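Local coordinates for protein PaxB (Photorhabdus luminescens, PDB 6EK4) that probably acts as one component of a two-component alpha-helical pore-forming toxin of the YaxAB type, at residues 34-37 with 43-46; 66-71 with 127-132; 120-125 with 314-319; 182-187 with 251-256; 194-199 with 208-213. All coordinates share one frame; numbering follows the deposited sequence.

Interaction 1. Residues 34-37 with 43-46; sequences HQQK and IQEK
Gln36 meets Ile43 and Gln44 at the loop that joins helix 19-35 to helix 42-73. Gln36 is the first residue beyond the end of helix 19-35. Its CG stands anti to the backbone N (chi1 163°), which carries the side chain across the corner to the first turn of the next helix. The two amide heteroatoms meet different residues: NE2 faces the CG2 methyl of Ile43 at 4.2 Å, while OE1 of Gln36 lies 4.2 Å from both CA and CG of Gln44. These are van der Waals contacts at ordinary separations. The corner is backed by helix 247-321, one of the long rods of this bundle: Val288 touches both Gln36 and Ile43, Asp287 also reaches Gln36, and Gln36 is buried between the two helices it touches. Nearby in the chain, Gln36 NE2 makes a weak hydrogen bond with Ser38 OG. On the side of helix 42-73, Thr47 also touches Gln36, and its OG1 is hydrogen-bonded to the carbonyl oxygens of Ile43 and Gln44.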
# COMPACT_ATOMS: atom_id res chain seq x y z
N HIS A 34 -1.28 -5.87 7.82
CA HIS A 34 -0.72 -7.09 8.41
C HIS A 34 0.58 -7.57 7.75
O HIS A 34 1.38 -8.25 8.39
CB HIS A 34 -1.76 -8.21 8.41
CG HIS A 34 -2.86 -8.00 9.40
ND1 HIS A 34 -3.99 -7.26 9.11
CD2 HIS A 34 -3.00 -8.41 10.68
CE1 HIS A 34 -4.78 -7.23 10.17
NE2 HIS A 34 -4.20 -7.93 11.14
N GLN A 35 0.78 -7.23 6.47
CA GLN A 35 2.01 -7.61 5.76
C GLN A 35 3.08 -6.52 5.84
O GLN A 35 4.28 -6.83 5.75
CB GLN A 35 1.70 -7.94 4.29
CG GLN A 35 1.43 -6.74 3.39
CD GLN A 35 0.97 -7.15 2.00
OE1 GLN A 35 0.40 -8.22 1.80
NE2 GLN A 35 1.21 -6.28 1.02
N GLN A 36 2.66 -5.27 6.01
CA GLN A 36 3.58 -4.14 6.18
C GLN A 36 4.56 -4.37 7.33
O GLN A 36 4.15 -4.70 8.44
CB GLN A 36 2.78 -2.84 6.39
CG GLN A 36 3.55 -1.65 6.96
CD GLN A 36 3.37 -1.47 8.46
OE1 GLN A 36 2.38 -1.92 9.04
NE2 GLN A 36 4.33 -0.81 9.09
N LYS A 37 5.85 -4.18 7.05
CA LYS A 37 6.90 -4.35 8.04
C LYS A 37 7.94 -3.23 7.94
O LYS A 37 9.09 -3.45 7.57
CB LYS A 37 7.57 -5.73 7.89
CG LYS A 37 6.67 -6.89 8.30
CD LYS A 37 7.26 -8.23 7.90
CE LYS A 37 6.30 -9.37 8.22
NZ LYS A 37 6.89 -10.71 7.94
N ILE A 43 3.53 3.00 14.28
CA ILE A 43 2.86 2.99 12.97
C ILE A 43 2.15 1.66 12.77
O ILE A 43 1.03 1.61 12.27
CB ILE A 43 3.86 3.23 11.82
CG1 ILE A 43 4.47 4.64 11.90
CG2 ILE A 43 3.20 3.02 10.46
CD1 ILE A 43 3.51 5.77 11.56
N GLN A 44 2.81 0.57 13.17
CA GLN A 44 2.23 -0.77 13.09
C GLN A 44 0.94 -0.87 13.90
O GLN A 44 -0.01 -1.52 13.47
CB GLN A 44 3.24 -1.82 13.58
CG GLN A 44 3.01 -3.21 13.01
CD GLN A 44 4.09 -4.18 13.43
OE1 GLN A 44 4.93 -4.59 12.63
NE2 GLN A 44 4.08 -4.56 14.71
N GLU A 45 0.92 -0.24 15.07
CA GLU A 45 -0.27 -0.23 15.92
C GLU A 45 -1.36 0.68 15.34
O GLU A 45 -2.53 0.31 15.33
CB GLU A 45 0.08 0.23 17.33
CG GLU A 45 -1.03 0.01 18.35
CD GLU A 45 -0.74 0.62 19.70
OE1 GLU A 45 0.44 0.69 20.09
OE2 GLU A 45 -1.70 1.04 20.38
N LYS A 46 -0.97 1.86 14.88
CA LYS A 46 -1.92 2.82 14.30
C LYS A 46 -2.59 2.27 13.04
O LYS A 46 -3.77 2.52 12.81
CB LYS A 46 -1.23 4.15 13.99
CG LYS A 46 -0.97 5.02 15.21
CD LYS A 46 -0.57 6.43 14.80
CE LYS A 46 0.01 7.22 15.96
NZ LYS A 46 0.36 8.61 15.56

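Interaction 2. Residues 66-71 with 127-132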
# COMPACT_ATOMS: atom_id res chain seq x y z
N PRO A 66 -30.33 -2.61 4.83
CA PRO A 66 -31.53 -3.37 5.22
C PRO A 66 -32.28 -2.78 6.41
O PRO A 66 -33.47 -3.07 6.59
CB PRO A 66 -30.96 -4.75 5.58
CG PRO A 66 -29.56 -4.48 5.99
CD PRO A 66 -29.10 -3.37 5.09
N GLN A 67 -31.60 -1.97 7.22
CA GLN A 67 -32.24 -1.28 8.35
C GLN A 67 -33.19 -0.20 7.85
O GLN A 67 -34.35 -0.14 8.26
CB GLN A 67 -31.18 -0.67 9.27
CG GLN A 67 -31.73 0.13 10.45
CD GLN A 67 -32.61 -0.69 11.38
OE1 GLN A 67 -32.44 -1.91 11.51
NE2 GLN A 67 -33.56 -0.03 12.03
N LEU A 68 -32.69 0.67 6.96
CA LEU A 68 -33.49 1.76 6.41
C LEU A 68 -34.57 1.26 5.45
O LEU A 68 -35.63 1.88 5.35
CB LEU A 68 -32.59 2.78 5.71
CG LEU A 68 -31.65 3.57 6.62
CD1 LEU A 68 -30.67 4.39 5.80
CD2 LEU A 68 -32.42 4.45 7.58
N GLN A 69 -34.30 0.16 4.75
CA GLN A 69 -35.32 -0.46 3.90
C GLN A 69 -36.52 -0.90 4.74
O GLN A 69 -37.66 -0.62 4.38
CB GLN A 69 -34.75 -1.66 3.13
CG GLN A 69 -34.04 -1.28 1.84
CD GLN A 69 -33.63 -2.49 1.01
OE1 GLN A 69 -33.49 -2.39 -0.21
NE2 GLN A 69 -33.43 -3.62 1.67
N THR A 70 -36.25 -1.58 5.85
CA THR A 70 -37.31 -2.01 6.77
C THR A 70 -38.16 -0.84 7.25
O THR A 70 -39.39 -0.92 7.26
CB THR A 70 -36.73 -2.74 8.00
OG1 THR A 70 -35.94 -3.86 7.58
CG2 THR A 70 -37.85 -3.22 8.93
N VAL A 71 -37.51 0.26 7.63
CA VAL A 71 -38.19 1.44 8.16
C VAL A 71 -39.07 2.11 7.10
O VAL A 71 -40.24 2.40 7.35
CB VAL A 71 -37.18 2.46 8.74
CG1 VAL A 71 -37.87 3.77 9.10
CG2 VAL A 71 -36.49 1.88 9.97
N ARG A 127 -31.41 9.83 10.58
CA ARG A 127 -30.45 10.63 11.35
C ARG A 127 -29.55 9.75 12.22
O ARG A 127 -28.36 10.04 12.38
CB ARG A 127 -31.19 11.65 12.23
CG ARG A 127 -31.82 12.79 11.45
CD ARG A 127 -30.80 13.89 11.14
NE ARG A 127 -31.21 14.73 10.02
CZ ARG A 127 -32.15 15.68 10.07
NH1 ARG A 127 -32.82 15.93 11.20
NH2 ARG A 127 -32.43 16.38 8.98
N LYS A 128 -30.12 8.68 12.76
CA LYS A 128 -29.38 7.71 13.56
C LYS A 128 -28.27 7.03 12.75
O LYS A 128 -27.18 6.80 13.26
CB LYS A 128 -30.34 6.66 14.15
CG LYS A 128 -29.69 5.53 14.94
CD LYS A 128 -29.55 4.27 14.10
CE LYS A 128 -28.65 3.24 14.78
NZ LYS A 128 -29.18 2.81 16.11
N GLU A 129 -28.56 6.73 11.48
CA GLU A 129 -27.58 6.12 10.58
C GLU A 129 -26.54 7.14 10.10
O GLU A 129 -25.38 6.78 9.89
CB GLU A 129 -28.27 5.49 9.37
CG GLU A 129 -29.17 4.31 9.70
CD GLU A 129 -28.42 3.14 10.32
OE1 GLU A 129 -27.28 2.87 9.89
OE2 GLU A 129 -28.97 2.49 11.23
N ALA A 130 -26.96 8.39 9.93
CA ALA A 130 -26.05 9.46 9.53
C ALA A 130 -25.04 9.76 10.65
O ALA A 130 -23.84 9.87 10.39
CB ALA A 130 -26.82 10.71 9.17
N ASN A 131 -25.54 9.89 11.87
CA ASN A 131 -24.69 10.15 13.04
C ASN A 131 -23.75 8.98 13.33
O ASN A 131 -22.62 9.18 13.77
CB ASN A 131 -25.54 10.44 14.28
CG ASN A 131 -26.33 11.73 14.15
OD1 ASN A 131 -26.32 12.39 13.11
ND2 ASN A 131 -27.03 12.10 15.22
N LEU A 132 -24.23 7.76 13.08
CA LEU A 132 -23.41 6.55 13.25
C LEU A 132 -22.28 6.52 12.22
O LEU A 132 -21.12 6.31 12.58
CB LEU A 132 -24.28 5.30 13.12
CG LEU A 132 -23.59 3.93 13.16
CD1 LEU A 132 -22.64 3.82 14.35
CD2 LEU A 132 -24.62 2.82 13.19
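Leu68 and Glu129 supply the apolar half of this contact. The CD2 methyl of Leu68 rests 3.9 Å from CG of Glu129, and CG of the leucine is 4.0 Å from the same methylene, so the branched end of Leu68 packs against the aliphatic root of the glutamate. The two side chains lie alongside, pointing opposite ways. Behind them the CA atoms of Leu68 and Glu129 are 8.4 Å apart.

The carboxylate meets the aliphatic part of Gln67, not its amide. Glu129 bends at chi2 (-62°), which turns its carboxylate across toward Gln67; OE2 of Glu129 then lies 3.7 Å from the CG methylene of Gln67. These two side chains cross at about a right angle, with amide and carboxylate planes 29° apart.

Within the 66-71 segment the bonding is local. Pro66 sits at a kink, its nitrogen making no bond to the preceding turn, whereas its carbonyl oxygen is gripped twice by Thr70: by OG1 at 2.8 Å and by the backbone N at 3.2 Å.

Leu68 extends the apolar patch to Leu126 of the same partner helix, to Trp309 of helix 247-321 and to Leu340 of helix 326-348. Leu68, on helix 42-73, thus touches helices 101-141, 247-321 and 326-348. The 66-71 and 127-132 segments run roughly antiparallel: side-by-side packing of long helices in an elongated, all-helical bundle, consistent with an alpha-helical pore-forming toxin.

Interaction 3. Residues 120-125 with 314-319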
# COMPACT_ATOMS: atom_id res chain seq x y z
N LYS A 120 -41.88 11.36 11.11
CA LYS A 120 -40.95 11.78 12.16
C LYS A 120 -40.04 10.61 12.57
O LYS A 120 -38.84 10.80 12.77
CB LYS A 120 -41.69 12.29 13.40
CG LYS A 120 -42.04 13.77 13.38
CD LYS A 120 -42.50 14.23 14.76
CE LYS A 120 -42.95 15.68 14.76
NZ LYS A 120 -44.34 15.86 14.23
N GLY A 121 -40.63 9.42 12.67
CA GLY A 121 -39.91 8.22 13.08
C GLY A 121 -38.84 7.75 12.11
O GLY A 121 -37.74 7.38 12.52
N VAL A 122 -39.16 7.77 10.81
CA VAL A 122 -38.19 7.35 9.79
C VAL A 122 -37.06 8.37 9.65
O VAL A 122 -35.93 8.01 9.29
CB VAL A 122 -38.85 7.08 8.41
CG1 VAL A 122 -40.07 6.18 8.56
CG2 VAL A 122 -39.23 8.38 7.71
N ILE A 123 -37.36 9.64 9.92
CA ILE A 123 -36.35 10.70 9.93
C ILE A 123 -35.35 10.47 11.06
O ILE A 123 -34.15 10.66 10.88
CB ILE A 123 -36.99 12.10 10.03
CG1 ILE A 123 -37.69 12.45 8.71
CG2 ILE A 123 -35.95 13.17 10.35
CD1 ILE A 123 -38.71 13.57 8.83
N ARG A 124 -35.85 10.05 12.22
CA ARG A 124 -34.97 9.71 13.35
C ARG A 124 -34.10 8.49 13.04
O ARG A 124 -32.95 8.42 13.49
CB ARG A 124 -35.78 9.46 14.63
CG ARG A 124 -36.31 10.73 15.28
CD ARG A 124 -36.74 10.48 16.71
NE ARG A 124 -37.77 9.45 16.80
CZ ARG A 124 -39.07 9.63 16.55
NH1 ARG A 124 -39.54 10.82 16.18
NH2 ARG A 124 -39.91 8.61 16.67
N SER A 125 -34.63 7.54 12.28
CA SER A 125 -33.86 6.38 11.83
C SER A 125 -32.76 6.78 10.84
O SER A 125 -31.65 6.27 10.92
CB SER A 125 -34.77 5.32 11.20
OG SER A 125 -35.56 4.69 12.19
N LYS A 314 -33.98 15.34 5.47
CA LYS A 314 -34.46 16.69 5.20
C LYS A 314 -35.49 16.74 4.07
O LYS A 314 -36.32 17.65 4.02
CB LYS A 314 -33.28 17.62 4.90
CG LYS A 314 -33.64 19.10 4.79
CD LYS A 314 -32.50 19.99 5.25
CE LYS A 314 -32.62 21.41 4.72
NZ LYS A 314 -32.08 21.53 3.34
N GLN A 315 -35.43 15.77 3.16
CA GLN A 315 -36.40 15.66 2.07
C GLN A 315 -37.78 15.30 2.61
O GLN A 315 -38.79 15.87 2.18
CB GLN A 315 -35.94 14.61 1.06
CG GLN A 315 -36.67 14.65 -0.27
CD GLN A 315 -36.05 13.73 -1.31
OE1 GLN A 315 -35.46 12.71 -0.96
NE2 GLN A 315 -36.20 14.08 -2.58
N LEU A 316 -37.83 14.36 3.55
CA LEU A 316 -39.07 13.98 4.21
C LEU A 316 -39.52 15.04 5.22
O LEU A 316 -40.71 15.17 5.49
CB LEU A 316 -38.91 12.63 4.93
CG LEU A 316 -38.57 11.43 4.03
CD1 LEU A 316 -38.21 10.22 4.88
CD2 LEU A 316 -39.72 11.10 3.10
N GLN A 317 -38.56 15.78 5.78
CA GLN A 317 -38.86 16.86 6.72
C GLN A 317 -39.65 17.97 6.03
O GLN A 317 -40.65 18.45 6.56
CB GLN A 317 -37.57 17.42 7.31
CG GLN A 317 -37.76 18.43 8.44
CD GLN A 317 -38.40 17.83 9.67
OE1 GLN A 317 -38.08 16.71 10.07
NE2 GLN A 317 -39.31 18.57 10.29
N ASN A 318 -39.19 18.38 4.85
CA ASN A 318 -39.84 19.44 4.08
C ASN A 318 -41.22 19.06 3.56
O ASN A 318 -42.04 19.93 3.26
CB ASN A 318 -38.95 19.88 2.91
CG ASN A 318 -37.64 20.50 3.36
OD1 ASN A 318 -37.53 21.00 4.49
ND2 ASN A 318 -36.64 20.48 2.49
N THR A 319 -41.49 17.76 3.47
CA THR A 319 -42.80 17.26 3.07
C THR A 319 -43.84 17.46 4.19
O THR A 319 -45.01 17.70 3.91
CB THR A 319 -42.75 15.76 2.70
OG1 THR A 319 -41.69 15.54 1.76
CG2 THR A 319 -44.06 15.30 2.09
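Gln317 and Ile123 are brought together by their torsions: Gln317 points CG away from its backbone N (chi1 -172°) and then bends at chi2 (65°), which turns the amide toward Ile123, while Ile123 keeps CG1 anti to its carbonyl carbon with an extended second torsion, which carries CD1 toward Gln317. The two side chains cross at about a right angle, and the Ile123 CD1 methyl ends 3.4 Å from OE1 of Gln317. That oxygen meets a methyl here; the other end of the amide, NE2, is hydrogen-bonded to Asp321 one turn on, which would limit the amide's rotation.

Leu316 carries the purely apolar half. Its CB lies 4.0 Å from CG1 of Ile123, the two side chains running side by side with their ends in opposed directions, and its CD1 methyl meets CG2 of Val122 at 3.5 Å. Leu316 also packs against Val119 and Leu126 of helix 101-141 and against Leu329 and Ile332 of helix 326-348, so it fills a seam between neighbours. Val122 turns in addition to Val71 of helix 42-73.

The short segments run nearly antiparallel, 160° between directions, with axes 9.6 Å apart. Aliphatic residues face inward and an amide sits at the margin: close-packed antiparallel helices in the manner of a long alpha-helical bundle.

Interaction 4. Residues 182-187 with 251-256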
# COMPACT_ATOMS: atom_id res chain seq x y z
N ASN A 182 44.87 -13.55 -10.34
CA ASN A 182 44.97 -14.53 -11.43
C ASN A 182 46.22 -14.35 -12.30
O ASN A 182 46.68 -15.31 -12.92
CB ASN A 182 43.71 -14.50 -12.30
CG ASN A 182 42.51 -15.14 -11.63
OD1 ASN A 182 42.65 -15.90 -10.67
ND2 ASN A 182 41.32 -14.83 -12.13
N LYS A 183 46.76 -13.13 -12.35
CA LYS A 183 48.00 -12.87 -13.07
C LYS A 183 49.18 -13.52 -12.34
O LYS A 183 50.07 -14.09 -12.97
CB LYS A 183 48.25 -11.36 -13.21
CG LYS A 183 47.15 -10.60 -13.94
CD LYS A 183 47.46 -10.30 -15.39
CE LYS A 183 46.42 -9.36 -15.97
NZ LYS A 183 46.60 -9.10 -17.43
N ILE A 184 49.18 -13.41 -11.01
CA ILE A 184 50.20 -14.04 -10.17
C ILE A 184 50.09 -15.57 -10.21
O ILE A 184 51.10 -16.27 -10.20
CB ILE A 184 50.11 -13.53 -8.71
CG1 ILE A 184 50.49 -12.05 -8.66
CG2 ILE A 184 51.02 -14.34 -7.79
CD1 ILE A 184 50.29 -11.40 -7.30
N ILE A 185 48.86 -16.08 -10.26
CA ILE A 185 48.63 -17.52 -10.36
C ILE A 185 49.20 -18.08 -11.67
O ILE A 185 49.80 -19.15 -11.68
CB ILE A 185 47.13 -17.88 -10.21
CG1 ILE A 185 46.68 -17.62 -8.77
CG2 ILE A 185 46.87 -19.33 -10.58
CD1 ILE A 185 45.18 -17.53 -8.59
N GLU A 186 49.02 -17.34 -12.76
CA GLU A 186 49.57 -17.74 -14.06
C GLU A 186 51.10 -17.72 -14.06
O GLU A 186 51.72 -18.56 -14.71
CB GLU A 186 49.04 -16.83 -15.18
CG GLU A 186 47.55 -17.00 -15.48
CD GLU A 186 47.25 -18.15 -16.42
OE1 GLU A 186 46.33 -18.02 -17.25
OE2 GLU A 186 47.93 -19.20 -16.33
N SER A 187 51.69 -16.77 -13.34
CA SER A 187 53.14 -16.71 -13.18
C SER A 187 53.67 -17.93 -12.45
O SER A 187 54.67 -18.52 -12.86
CB SER A 187 53.56 -15.45 -12.41
OG SER A 187 53.41 -14.30 -13.22
N ALA A 251 54.32 -15.78 -3.69
CA ALA A 251 53.26 -16.45 -2.92
C ALA A 251 52.77 -15.57 -1.77
O ALA A 251 51.58 -15.56 -1.45
CB ALA A 251 53.76 -17.78 -2.39
N ASP A 252 53.69 -14.83 -1.16
CA ASP A 252 53.36 -13.87 -0.10
C ASP A 252 52.48 -12.74 -0.64
O ASP A 252 51.58 -12.27 0.04
CB ASP A 252 54.64 -13.31 0.52
CG ASP A 252 54.37 -12.35 1.67
OD1 ASP A 252 53.42 -12.58 2.44
OD2 ASP A 252 55.13 -11.37 1.81
N ALA A 253 52.76 -12.30 -1.87
CA ALA A 253 51.98 -11.25 -2.53
C ALA A 253 50.55 -11.71 -2.83
O ALA A 253 49.61 -10.93 -2.71
CB ALA A 253 52.67 -10.80 -3.81
N ARG A 254 50.41 -12.97 -3.23
CA ARG A 254 49.09 -13.56 -3.47
C ARG A 254 48.29 -13.69 -2.18
O ARG A 254 47.08 -13.46 -2.17
CB ARG A 254 49.24 -14.94 -4.13
CG ARG A 254 47.93 -15.70 -4.30
CD ARG A 254 48.13 -17.06 -4.95
NE ARG A 254 47.01 -17.96 -4.69
CZ ARG A 254 46.94 -19.22 -5.12
NH1 ARG A 254 47.93 -19.76 -5.84
NH2 ARG A 254 45.88 -19.96 -4.82
N ALA A 255 48.97 -14.05 -1.09
CA ALA A 255 48.33 -14.24 0.21
C ALA A 255 47.66 -12.96 0.72
O ALA A 255 46.62 -13.02 1.36
CB ALA A 255 49.33 -14.75 1.23
N LYS A 256 48.27 -11.81 0.42
CA LYS A 256 47.69 -10.51 0.79
C LYS A 256 46.44 -10.18 -0.03
O LYS A 256 45.49 -9.60 0.49
CB LYS A 256 48.72 -9.39 0.65
CG LYS A 256 49.78 -9.39 1.75
CD LYS A 256 50.65 -8.14 1.68
CE LYS A 256 51.66 -8.11 2.81
NZ LYS A 256 52.59 -6.95 2.70
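Ile184 and Ala253 form the enclosed half of the contact, where two small apolar surfaces meet: the CD1 methyl of Ile184 lies 4.3 Å from CB of Ala253, and its CG2 is 4.1 Å from CB of Arg254. Both Ile184 and Ala253 are buried. The other half is more open and of different character. Here Arg254 leaves the helix fully extended from CG to NE and brings one face of its guanidinium against Ile185, with CG1 of the isoleucine 3.7 Å above the plane and offset from the middle of the group; the nearest guanidinium atom to that methylene is NH1, at 3.8 Å. With the aliphatic side chain against its face, the charged group makes its bonds elsewhere: NH1 donates to OE1 of Gln188, on the same helix as Ile185, and NE has a long, weak ion pair with Asp258. Arg254 thus ties the two helices through an apolar contact and a hydrogen bond to Gln188.

Axes of the two short segments lie 10.0 Å apart at 154°, close to antiparallel. Helix 217-237 closes the inner side, Ile233 touching Ile184 and Ala234 touching Ala253, so that helices 149-193, 217-237 and 247-321 pack together here.

Interaction 5. Residues 194-199 with 208-213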
# COMPACT_ATOMS: atom_id res chain seq x y z
N TYR A 194 57.64 -25.32 -15.84
CA TYR A 194 58.96 -25.37 -16.48
C TYR A 194 60.12 -25.44 -15.48
O TYR A 194 61.28 -25.32 -15.87
CB TYR A 194 59.13 -24.18 -17.42
CG TYR A 194 58.27 -24.28 -18.67
CD1 TYR A 194 58.65 -25.10 -19.73
CD2 TYR A 194 57.09 -23.55 -18.79
CE1 TYR A 194 57.88 -25.19 -20.87
CE2 TYR A 194 56.31 -23.64 -19.93
CZ TYR A 194 56.71 -24.46 -20.97
OH TYR A 194 55.94 -24.56 -22.10
N ASN A 195 59.80 -25.64 -14.20
CA ASN A 195 60.81 -25.82 -13.14
C ASN A 195 61.83 -24.68 -13.07
O ASN A 195 63.03 -24.91 -12.96
CB ASN A 195 61.53 -27.16 -13.30
CG ASN A 195 60.58 -28.33 -13.42
OD1 ASN A 195 59.85 -28.45 -14.41
ND2 ASN A 195 60.58 -29.21 -12.42
N LEU A 196 61.33 -23.44 -13.12
CA LEU A 196 62.20 -22.26 -13.08
C LEU A 196 62.93 -22.09 -11.74
O LEU A 196 64.02 -21.53 -11.70
CB LEU A 196 61.42 -20.99 -13.42
CG LEU A 196 61.33 -20.63 -14.91
CD1 LEU A 196 60.90 -21.82 -15.76
CD2 LEU A 196 60.38 -19.46 -15.12
N ALA A 197 62.32 -22.57 -10.66
CA ALA A 197 62.94 -22.52 -9.33
C ALA A 197 64.15 -23.46 -9.22
O ALA A 197 65.04 -23.22 -8.41
CB ALA A 197 61.91 -22.86 -8.26
N ASP A 198 64.16 -24.51 -10.04
CA ASP A 198 65.27 -25.46 -10.08
C ASP A 198 66.50 -24.84 -10.75
O ASP A 198 67.63 -25.01 -10.28
CB ASP A 198 64.85 -26.74 -10.80
CG ASP A 198 65.81 -27.91 -10.56
OD1 ASP A 198 65.64 -28.96 -11.22
OD2 ASP A 198 66.72 -27.80 -9.71
N MET A 199 66.29 -24.11 -11.85
CA MET A 199 67.37 -23.43 -12.56
C MET A 199 67.85 -22.20 -11.81
O MET A 199 69.02 -22.10 -11.43
CB MET A 199 66.93 -23.01 -13.97
CG MET A 199 66.78 -24.14 -14.97
SD MET A 199 66.60 -23.50 -16.65
CE MET A 199 68.28 -22.97 -17.00
N SER A 208 64.84 -11.12 -19.79
CA SER A 208 65.95 -11.40 -20.71
C SER A 208 66.47 -12.83 -20.58
O SER A 208 66.87 -13.44 -21.57
CB SER A 208 67.11 -10.44 -20.45
OG SER A 208 66.70 -9.09 -20.56
N ASP A 209 66.46 -13.36 -19.36
CA ASP A 209 66.96 -14.71 -19.08
C ASP A 209 66.10 -15.80 -19.73
O ASP A 209 66.62 -16.85 -20.11
CB ASP A 209 67.05 -14.95 -17.57
CG ASP A 209 67.98 -13.97 -16.87
OD1 ASP A 209 67.87 -13.83 -15.63
OD2 ASP A 209 68.83 -13.34 -17.54
N LEU A 210 64.80 -15.54 -19.85
CA LEU A 210 63.86 -16.52 -20.41
C LEU A 210 64.05 -16.76 -21.91
O LEU A 210 63.69 -17.83 -22.41
CB LEU A 210 62.42 -16.07 -20.14
CG LEU A 210 62.00 -16.03 -18.66
CD1 LEU A 210 60.72 -15.22 -18.48
CD2 LEU A 210 61.82 -17.44 -18.11
N ASP A 211 64.61 -15.78 -22.62
CA ASP A 211 64.87 -15.91 -24.05
C ASP A 211 65.91 -16.99 -24.36
O ASP A 211 65.81 -17.68 -25.38
CB ASP A 211 65.35 -14.58 -24.64
CG ASP A 211 64.25 -13.55 -24.72
OD1 ASP A 211 64.05 -12.96 -25.80
OD2 ASP A 211 63.57 -13.33 -23.69
N LYS A 212 66.89 -17.14 -23.47
CA LYS A 212 68.01 -18.05 -23.70
C LYS A 212 67.67 -19.52 -23.44
O LYS A 212 68.48 -20.40 -23.72
CB LYS A 212 69.20 -17.63 -22.82
CG LYS A 212 69.70 -16.22 -23.09
CD LYS A 212 70.70 -15.77 -22.03
CE LYS A 212 71.10 -14.32 -22.21
NZ LYS A 212 72.11 -13.89 -21.19
N LEU A 213 66.48 -19.78 -22.90
CA LEU A 213 66.03 -21.15 -22.63
C LEU A 213 65.68 -21.89 -23.93
O LEU A 213 65.21 -21.29 -24.89
CB LEU A 213 64.79 -21.14 -21.72
CG LEU A 213 64.96 -20.52 -20.33
CD1 LEU A 213 63.60 -20.26 -19.70
CD2 LEU A 213 65.81 -21.42 -19.44
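Leu196 and Leu210 touch methyl to methyl, CD2 of one 3.9 Å from CD2 of the other, with the side chains crossing at about a right angle. Beside them Met199 reaches Leu213: its SD lies 3.6 Å from the CD2 methyl of Leu213, and its CE is 3.8 Å from that same carbon. The thioether bends at chi3 (74°), which brings CE close to the same leucine methyl, and these two side chains pass one another head to tail.

One layer out, Pro205 of the loop and Ile227 of helix 217-237 each touch both Leu196 and Leu210, holding that pair from two further parts of the chain. The one-turn helix 196-199 follows directly on helix 149-193. The 208-213 segment has helical backbone angles over 208-212 but only weak backbone bonds; Asp211 ties it outward through a salt bridge from OD1 to Lys224 NZ.

Across the gap everything is dispersion, between methyls, a thioether and leucine branches. Water exclusion should matter most at the buried Leu196-Leu210 pair and less at the exposed Met199; without directional bonds, the spacing of the two segments rests on packing.

Overall arrangement
Interactions 2 and 3 are neighbours, their centres 12 Å apart and sharing helix 101-141; they touch directly, so the two contacts form a continuous buried region joining helices 42-73, 101-141 and 247-321. Interaction 2 brings a glutamate into it, interaction 3 is mostly aliphatic. Interaction 1, about 33 Å from interaction 2 between centres, also uses helix 42-73, but at its start, and buries a glutamine. Interaction 4 reuses helix 247-321 about 93 Å from interaction 3, centre to centre, where a guanidinium joins the packing. Interactions 2, 3 and 4 join long helices, while 1 lies at a helix connection and 5 holds short, irregular segments by leucines and a methionine. Interactions 4 and 5 are partly buried, whereas 1, 2 and 3 are buried.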